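PDB 6QGL: VP5 from Halorubrum pleomorphic virus 6, which is a viral envelope protein that probably mediates fusion of the virus membrane with that of its archaeal host. Local coordinates for residues S365-G370 with T422-A427; E390-S395 with L417-T422. All coordinates share one frame; numbering follows the deposited sequence.

Contact 1: S365-G370 with T422-A427; sequences SGVDGG and TNVDSA
Val367 lays its CG2 branch across CG2 of Val424, 3.8 Å away, while its CB rests near CG2 of Thr422; the two valine side chains cross at about a right angle. The contact is a short antiparallel beta pairing that adds strand 366-367 to strand 422-431. Gly366 and Asn423 form the non-hydrogen-bonded pair, and Val367 and Thr422 the hydrogen-bonded one. In that second pair Val367 N donates to Thr422 O at 2.9 Å, from 27° above the carbonyl plane, and the return bond from Thr422 N to Val367 O is weak at 3.3 Å. Beyond the Gly366-Asn423 pair, Ser365 O accepts Val424 N at 2.7 Å, within the carbonyl plane and with an N-H...O angle of 162°. The same oxygen also takes a CA-H...O contact from Asn423 CA at 3.1 Å. Both valines hold CG1 anti to the backbone N (chi1 177°), which leaves CG2 beside N as the meeting branch. Val424 also touches Val386 of strand 382-388, so the apolar contact continues into the sheet. Beside Asn423, whose side chain lies on the other face from Val367 and Thr422, Ser365 OG makes a weak 3.5 Å hydrogen bond to Asn423 OD1.

Contact 2: E390-S395 with L417-T422; sequences ESETVS and LETTIT
The loop 417-422, which leads into strand 422-431, is gripped by a glutamate carboxylate that accepts two successive backbone N-H groups. Glu392, on the approach to strand 393-397, makes these direct hydrogen bonds across the two segments. OE1 accepts Glu418 N at 2.8 Å with an N-H...O angle of 159°, and OE2 accepts Thr419 N at 3.2 Å. Each oxygen uses its syn lone pair, so the bidentate grip fixes the rotation of the carboxylate. The chain reaches there with CG beside the backbone N (chi1 -80°) and extended beyond CG (chi2 -168°). A water donates to Glu392 OE2 at 2.8 Å and accepts from Thr419 OG1 at 2.8 Å, bridging acid and hydroxyl. Nearer the backbone, Glu392 CB packs on Leu417 CD2 at 3.8 Å, and Val394 CG1 reaches the same methyl more loosely. Glu390, bent at chi2, crosses Thr419 at about a right angle, its CG 3.4 Å from Thr419 OG1. Two N-H donors and a water on one carboxylate would be expected to stabilise its charged form, although Glu418 OE1, 5.0 Å from Glu392 OE1, would oppose this modestly.

How the contacts relate
The centres of contacts 1 and 2 lie about 8 Å apart and about 39 and 41 Å, respectively, from the centre of the chain, and both reach the same antiparallel sheet. Along the chain, 365-370 comes first, then 390-395 and 417-422, and finally 422-427, so contact 2 falls within the sequence that contact 1 brackets. Thr422 belongs to both. A probable hydrogen bond from Gly370 N to Thr420 O, at 3.2 Å, ties them directly, and Val367 CG1 packs against the same carbonyl oxygen. Contact 1 pairs strand 366-367 with strand 422-431, and contact 2 joins the approach to strand 393-397 to the loop leading into that same strand.

Contact 1: S365-G370 with T422-A427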
ATOM      1  N   SER A 365     -32.150 -20.004  -4.298  1.00 71.12           N
ATOM      2  CA  SER A 365     -33.359 -19.977  -3.476  1.00 68.88           C
ATOM      3  C   SER A 365     -33.492 -21.212  -2.584  1.00 69.78           C
ATOM      4  O   SER A 365     -33.721 -21.072  -1.390  1.00 67.52           O
ATOM      5  CB  SER A 365     -34.603 -19.807  -4.347  1.00 73.54           C
ATOM      6  OG  SER A 365     -35.772 -19.618  -3.566  1.00 81.34           O
ATOM      7  N   GLY A 366     -33.321 -22.395  -3.160  1.00 66.15           N
ATOM      8  CA  GLY A 366     -33.462 -23.654  -2.442  1.00 64.56           C
ATOM      9  C   GLY A 366     -32.430 -23.957  -1.376  1.00 66.82           C
ATOM     10  O   GLY A 366     -31.229 -23.770  -1.588  1.00 67.56           O
ATOM     11  N   VAL A 367     -32.911 -24.433  -0.215  1.00 60.95           N
ATOM     12  CA  VAL A 367     -32.097 -24.915   0.899  1.00 59.87           C
ATOM     13  C   VAL A 367     -32.461 -26.403   0.974  1.00 64.55           C
ATOM     14  O   VAL A 367     -33.482 -26.781   1.556  1.00 63.02           O
ATOM     15  CB  VAL A 367     -32.283 -24.135   2.235  1.00 61.80           C
ATOM     16  CG1 VAL A 367     -31.446 -24.746   3.351  1.00 61.35           C
ATOM     17  CG2 VAL A 367     -31.915 -22.667   2.065  1.00 61.72           C
ATOM     18  N   ASP A 368     -31.683 -27.222   0.250  1.00 63.25           N
ATOM     19  CA  ASP A 368     -31.897 -28.662   0.129  1.00 63.76           C
ATOM     20  C   ASP A 368     -31.057 -29.410   1.157  1.00 67.64           C
ATOM     21  O   ASP A 368     -29.828 -29.289   1.151  1.00 68.51           O
ATOM     22  CB  ASP A 368     -31.601 -29.137  -1.312  1.00 68.04           C
ATOM     23  CG  ASP A 368     -32.318 -28.352  -2.406  1.00 80.90           C
ATOM     24  OD1 ASP A 368     -33.571 -28.276  -2.366  1.00 80.49           O
ATOM     25  OD2 ASP A 368     -31.627 -27.826  -3.308  1.00 89.34           O
ATOM     26  N   GLY A 369     -31.738 -30.117   2.064  1.00 62.73           N
ATOM     27  CA  GLY A 369     -31.132 -30.876   3.158  1.00 62.70           C
ATOM     28  C   GLY A 369     -30.152 -30.080   3.998  1.00 67.38           C
ATOM     29  O   GLY A 369     -29.098 -30.598   4.374  1.00 68.68           O
ATOM     30  N   GLY A 370     -30.487 -28.809   4.241  1.00 62.60           N
ATOM     31  CA  GLY A 370     -29.669 -27.869   4.997  1.00 61.94           C
ATOM     32  C   GLY A 370     -28.559 -27.199   4.215  1.00 66.53           C
ATOM     33  O   GLY A 370     -27.854 -26.355   4.769  1.00 66.35           O
ATOM     34  N   THR A 422     -36.030 -25.462   3.188  1.00 50.12           N
ATOM     35  CA  THR A 422     -36.669 -24.143   3.103  1.00 49.72           C
ATOM     36  C   THR A 422     -36.127 -23.376   1.880  1.00 55.58           C
ATOM     37  O   THR A 422     -35.426 -23.968   1.051  1.00 55.81           O
ATOM     38  CB  THR A 422     -36.512 -23.380   4.457  1.00 54.12           C
ATOM     39  OG1 THR A 422     -37.318 -22.201   4.460  1.00 54.35           O
ATOM     40  CG2 THR A 422     -35.066 -23.039   4.782  1.00 52.35           C
ATOM     41  N   ASN A 423     -36.472 -22.074   1.764  1.00 53.19           N
ATOM     42  CA  ASN A 423     -36.016 -21.198   0.684  1.00 54.69           C
ATOM     43  C   ASN A 423     -35.409 -19.935   1.275  1.00 59.45           C
ATOM     44  O   ASN A 423     -35.856 -19.486   2.322  1.00 58.14           O
ATOM     45  CB  ASN A 423     -37.150 -20.868  -0.298  1.00 55.82           C
ATOM     46  CG  ASN A 423     -37.712 -22.075  -1.006  1.00 75.34           C
ATOM     47  OD1 ASN A 423     -37.426 -22.330  -2.178  1.00 71.72           O
ATOM     48  ND2 ASN A 423     -38.529 -22.847  -0.309  1.00 65.05           N
ATOM     49  N   VAL A 424     -34.353 -19.408   0.654  1.00 57.92           N
ATOM     50  CA  VAL A 424     -33.674 -18.186   1.092  1.00 58.30           C
ATOM     51  C   VAL A 424     -34.614 -16.999   0.832  1.00 64.15           C
ATOM     52  O   VAL A 424     -35.124 -16.847  -0.279  1.00 64.65           O
ATOM     53  CB  VAL A 424     -32.284 -18.009   0.403  1.00 63.05           C
ATOM     54  CG1 VAL A 424     -31.614 -16.700   0.815  1.00 63.02           C
ATOM     55  CG2 VAL A 424     -31.364 -19.190   0.697  1.00 62.69           C
ATOM     56  N   ASP A 425     -34.875 -16.197   1.875  1.00 61.70           N
ATOM     57  CA  ASP A 425     -35.714 -15.001   1.799  1.00 62.93           C
ATOM     58  C   ASP A 425     -34.857 -13.837   1.289  1.00 69.32           C
ATOM     59  O   ASP A 425     -35.261 -13.120   0.370  1.00 70.18           O
ATOM     60  CB  ASP A 425     -36.307 -14.672   3.184  1.00 64.13           C
ATOM     61  CG  ASP A 425     -37.318 -13.541   3.175  1.00 75.06           C
ATOM     62  OD1 ASP A 425     -38.449 -13.761   2.690  1.00 75.91           O
ATOM     63  OD2 ASP A 425     -36.981 -12.442   3.665  1.00 81.79           O
ATOM     64  N   SER A 426     -33.665 -13.673   1.890  1.00 66.45           N
ATOM     65  CA  SER A 426     -32.671 -12.650   1.581  1.00 67.51           C
ATOM     66  C   SER A 426     -31.331 -13.040   2.201  1.00 72.38           C
ATOM     67  O   SER A 426     -31.285 -13.893   3.092  1.00 70.96           O
ATOM     68  CB  SER A 426     -33.113 -11.287   2.116  1.00 71.26           C
ATOM     69  OG  SER A 426     -33.414 -11.334   3.502  1.00 78.41           O
ATOM     70  N   ALA A 427     -30.243 -12.416   1.719  1.00 70.86           N
ATOM     71  CA  ALA A 427     -28.884 -12.622   2.217  1.00 70.94           C
ATOM     72  C   ALA A 427     -28.094 -11.328   2.123  1.00 76.85           C
ATOM     73  O   ALA A 427     -28.263 -10.568   1.166  1.00 77.48           O
ATOM     74  CB  ALA A 427     -28.184 -13.719   1.428  1.00 71.98           C
TER

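Contact 2: E390-S395 with L417-T422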
ATOM      1  N   GLU A 390     -38.513 -19.141   6.714  1.00 60.36           N
ATOM      2  CA  GLU A 390     -39.030 -19.477   8.047  1.00 59.64           C
ATOM      3  C   GLU A 390     -38.538 -18.497   9.132  1.00 64.65           C
ATOM      4  O   GLU A 390     -38.692 -18.773  10.324  1.00 64.38           O
ATOM      5  CB  GLU A 390     -38.662 -20.927   8.415  1.00 60.16           C
ATOM      6  CG  GLU A 390     -39.396 -21.983   7.603  1.00 70.28           C
ATOM      7  CD  GLU A 390     -40.908 -21.982   7.717  1.00 90.79           C
ATOM      8  OE1 GLU A 390     -41.427 -21.875   8.853  1.00 86.06           O
ATOM      9  OE2 GLU A 390     -41.576 -22.090   6.663  1.00 85.34           O
ATOM     10  N   SER A 391     -37.967 -17.348   8.706  1.00 62.18           N
ATOM     11  CA  SER A 391     -37.429 -16.262   9.537  1.00 62.73           C
ATOM     12  C   SER A 391     -36.300 -16.717  10.475  1.00 66.62           C
ATOM     13  O   SER A 391     -36.210 -16.260  11.619  1.00 67.35           O
ATOM     14  CB  SER A 391     -38.537 -15.528  10.290  1.00 66.93           C
ATOM     15  OG  SER A 391     -39.236 -14.656   9.420  1.00 76.87           O
ATOM     16  N   GLU A 392     -35.419 -17.590   9.964  1.00 62.07           N
ATOM     17  CA  GLU A 392     -34.235 -18.082  10.668  1.00 61.58           C
ATOM     18  C   GLU A 392     -33.022 -17.524   9.962  1.00 66.01           C
ATOM     19  O   GLU A 392     -33.035 -17.401   8.739  1.00 65.57           O
ATOM     20  CB  GLU A 392     -34.170 -19.610  10.648  1.00 62.16           C
ATOM     21  CG  GLU A 392     -35.050 -20.286  11.675  1.00 70.70           C
ATOM     22  CD  GLU A 392     -34.733 -21.759  11.797  1.00 86.39           C
ATOM     23  OE1 GLU A 392     -33.815 -22.101  12.577  1.00 78.96           O
ATOM     24  OE2 GLU A 392     -35.378 -22.568  11.093  1.00 78.41           O
ATOM     25  N   THR A 393     -31.976 -17.186  10.717  1.00 63.53           N
ATOM     26  CA  THR A 393     -30.756 -16.621  10.149  1.00 63.91           C
ATOM     27  C   THR A 393     -29.539 -17.452  10.547  1.00 68.14           C
ATOM     28  O   THR A 393     -29.483 -17.988  11.654  1.00 68.22           O
ATOM     29  CB  THR A 393     -30.641 -15.117  10.493  1.00 72.33           C
ATOM     30  OG1 THR A 393     -31.869 -14.467  10.163  1.00 72.98           O
ATOM     31  CG2 THR A 393     -29.503 -14.415   9.752  1.00 70.71           C
ATOM     32  N   VAL A 394     -28.583 -17.572   9.620  1.00 64.55           N
ATOM     33  CA  VAL A 394     -27.321 -18.275   9.813  1.00 64.81           C
ATOM     34  C   VAL A 394     -26.193 -17.387   9.293  1.00 69.62           C
ATOM     35  O   VAL A 394     -26.294 -16.855   8.185  1.00 69.09           O
ATOM     36  CB  VAL A 394     -27.316 -19.720   9.220  1.00 68.48           C
ATOM     37  CG1 VAL A 394     -27.654 -19.739   7.729  1.00 68.08           C
ATOM     38  CG2 VAL A 394     -25.996 -20.437   9.487  1.00 69.27           C
ATOM     39  N   SER A 395     -25.153 -17.177  10.113  1.00 67.46           N
ATOM     40  CA  SER A 395     -23.996 -16.378   9.717  1.00 68.16           C
ATOM     41  C   SER A 395     -22.896 -17.333   9.278  1.00 73.61           C
ATOM     42  O   SER A 395     -22.472 -18.194  10.056  1.00 73.66           O
ATOM     43  CB  SER A 395     -23.529 -15.474  10.853  1.00 71.98           C
ATOM     44  OG  SER A 395     -22.513 -14.595  10.398  1.00 80.79           O
ATOM     45  N   LEU A 417     -29.831 -24.463  11.426  1.00 65.15           N
ATOM     46  CA  LEU A 417     -31.255 -24.210  11.162  1.00 63.01           C
ATOM     47  C   LEU A 417     -32.170 -25.248  11.793  1.00 65.62           C
ATOM     48  O   LEU A 417     -31.796 -26.418  11.890  1.00 65.93           O
ATOM     49  CB  LEU A 417     -31.536 -24.150   9.645  1.00 62.53           C
ATOM     50  CG  LEU A 417     -30.815 -23.085   8.813  1.00 67.36           C
ATOM     51  CD1 LEU A 417     -30.894 -23.415   7.337  1.00 67.66           C
ATOM     52  CD2 LEU A 417     -31.374 -21.692   9.071  1.00 68.85           C
ATOM     53  N   GLU A 418     -33.385 -24.823  12.196  1.00 60.58           N
ATOM     54  CA  GLU A 418     -34.419 -25.699  12.753  1.00 59.45           C
ATOM     55  C   GLU A 418     -35.128 -26.411  11.603  1.00 62.28           C
ATOM     56  O   GLU A 418     -35.455 -27.594  11.724  1.00 62.31           O
ATOM     57  CB  GLU A 418     -35.427 -24.913  13.601  1.00 60.56           C
ATOM     58  CG  GLU A 418     -34.943 -24.605  15.009  1.00 72.60           C
ATOM     59  CD  GLU A 418     -35.980 -24.080  15.986  1.00 89.97           C
ATOM     60  OE1 GLU A 418     -37.193 -24.137  15.675  1.00 81.73           O
ATOM     61  OE2 GLU A 418     -35.575 -23.620  17.078  1.00 83.58           O
ATOM     62  N   THR A 419     -35.376 -25.685  10.493  1.00 57.30           N
ATOM     63  CA  THR A 419     -35.983 -26.242   9.286  1.00 56.02           C
ATOM     64  C   THR A 419     -34.897 -26.230   8.219  1.00 59.05           C
ATOM     65  O   THR A 419     -34.446 -25.160   7.800  1.00 58.75           O
ATOM     66  CB  THR A 419     -37.302 -25.542   8.890  1.00 64.74           C
ATOM     67  OG1 THR A 419     -37.022 -24.294   8.263  1.00 68.33           O
ATOM     68  CG2 THR A 419     -38.237 -25.332  10.061  1.00 61.77           C
ATOM     69  N   THR A 420     -34.412 -27.429   7.871  1.00 55.13           N
ATOM     70  CA  THR A 420     -33.341 -27.648   6.894  1.00 55.49           C
ATOM     71  C   THR A 420     -33.837 -27.473   5.462  1.00 57.78           C
ATOM     72  O   THR A 420     -33.102 -26.952   4.631  1.00 58.49           O
ATOM     73  CB  THR A 420     -32.694 -29.015   7.107  1.00 63.51           C
ATOM     74  OG1 THR A 420     -33.723 -30.001   7.139  1.00 63.17           O
ATOM     75  CG2 THR A 420     -31.884 -29.080   8.388  1.00 62.12           C
ATOM     76  N   ILE A 421     -35.073 -27.909   5.175  1.00 51.92           N
ATOM     77  CA  ILE A 421     -35.674 -27.787   3.845  1.00 51.40           C
ATOM     78  C   ILE A 421     -36.537 -26.526   3.834  1.00 53.37           C
ATOM     79  O   ILE A 421     -37.620 -26.512   4.426  1.00 51.74           O
ATOM     80  CB  ILE A 421     -36.448 -29.074   3.437  1.00 54.12           C
ATOM     81  CG1 ILE A 421     -35.541 -30.321   3.560  1.00 55.01           C
ATOM     82  CG2 ILE A 421     -37.035 -28.941   2.020  1.00 55.84           C
ATOM     83  CD1 ILE A 421     -36.238 -31.637   3.595  1.00 60.49           C
ATOM     84  N   THR A 422     -36.030 -25.462   3.188  1.00 50.12           N
ATOM     85  CA  THR A 422     -36.669 -24.143   3.103  1.00 49.72           C
ATOM     86  C   THR A 422     -36.127 -23.376   1.880  1.00 55.58           C
ATOM     87  O   THR A 422     -35.426 -23.968   1.051  1.00 55.81           O
ATOM     88  CB  THR A 422     -36.512 -23.380   4.457  1.00 54.12           C
ATOM     89  OG1 THR A 422     -37.318 -22.201   4.460  1.00 54.35           O
ATOM     90  CG2 THR A 422     -35.066 -23.039   4.782  1.00 52.35           C
TER
HETATM   91  O   HOH W   1     -35.023 -22.265   8.320  1.00 58.16           O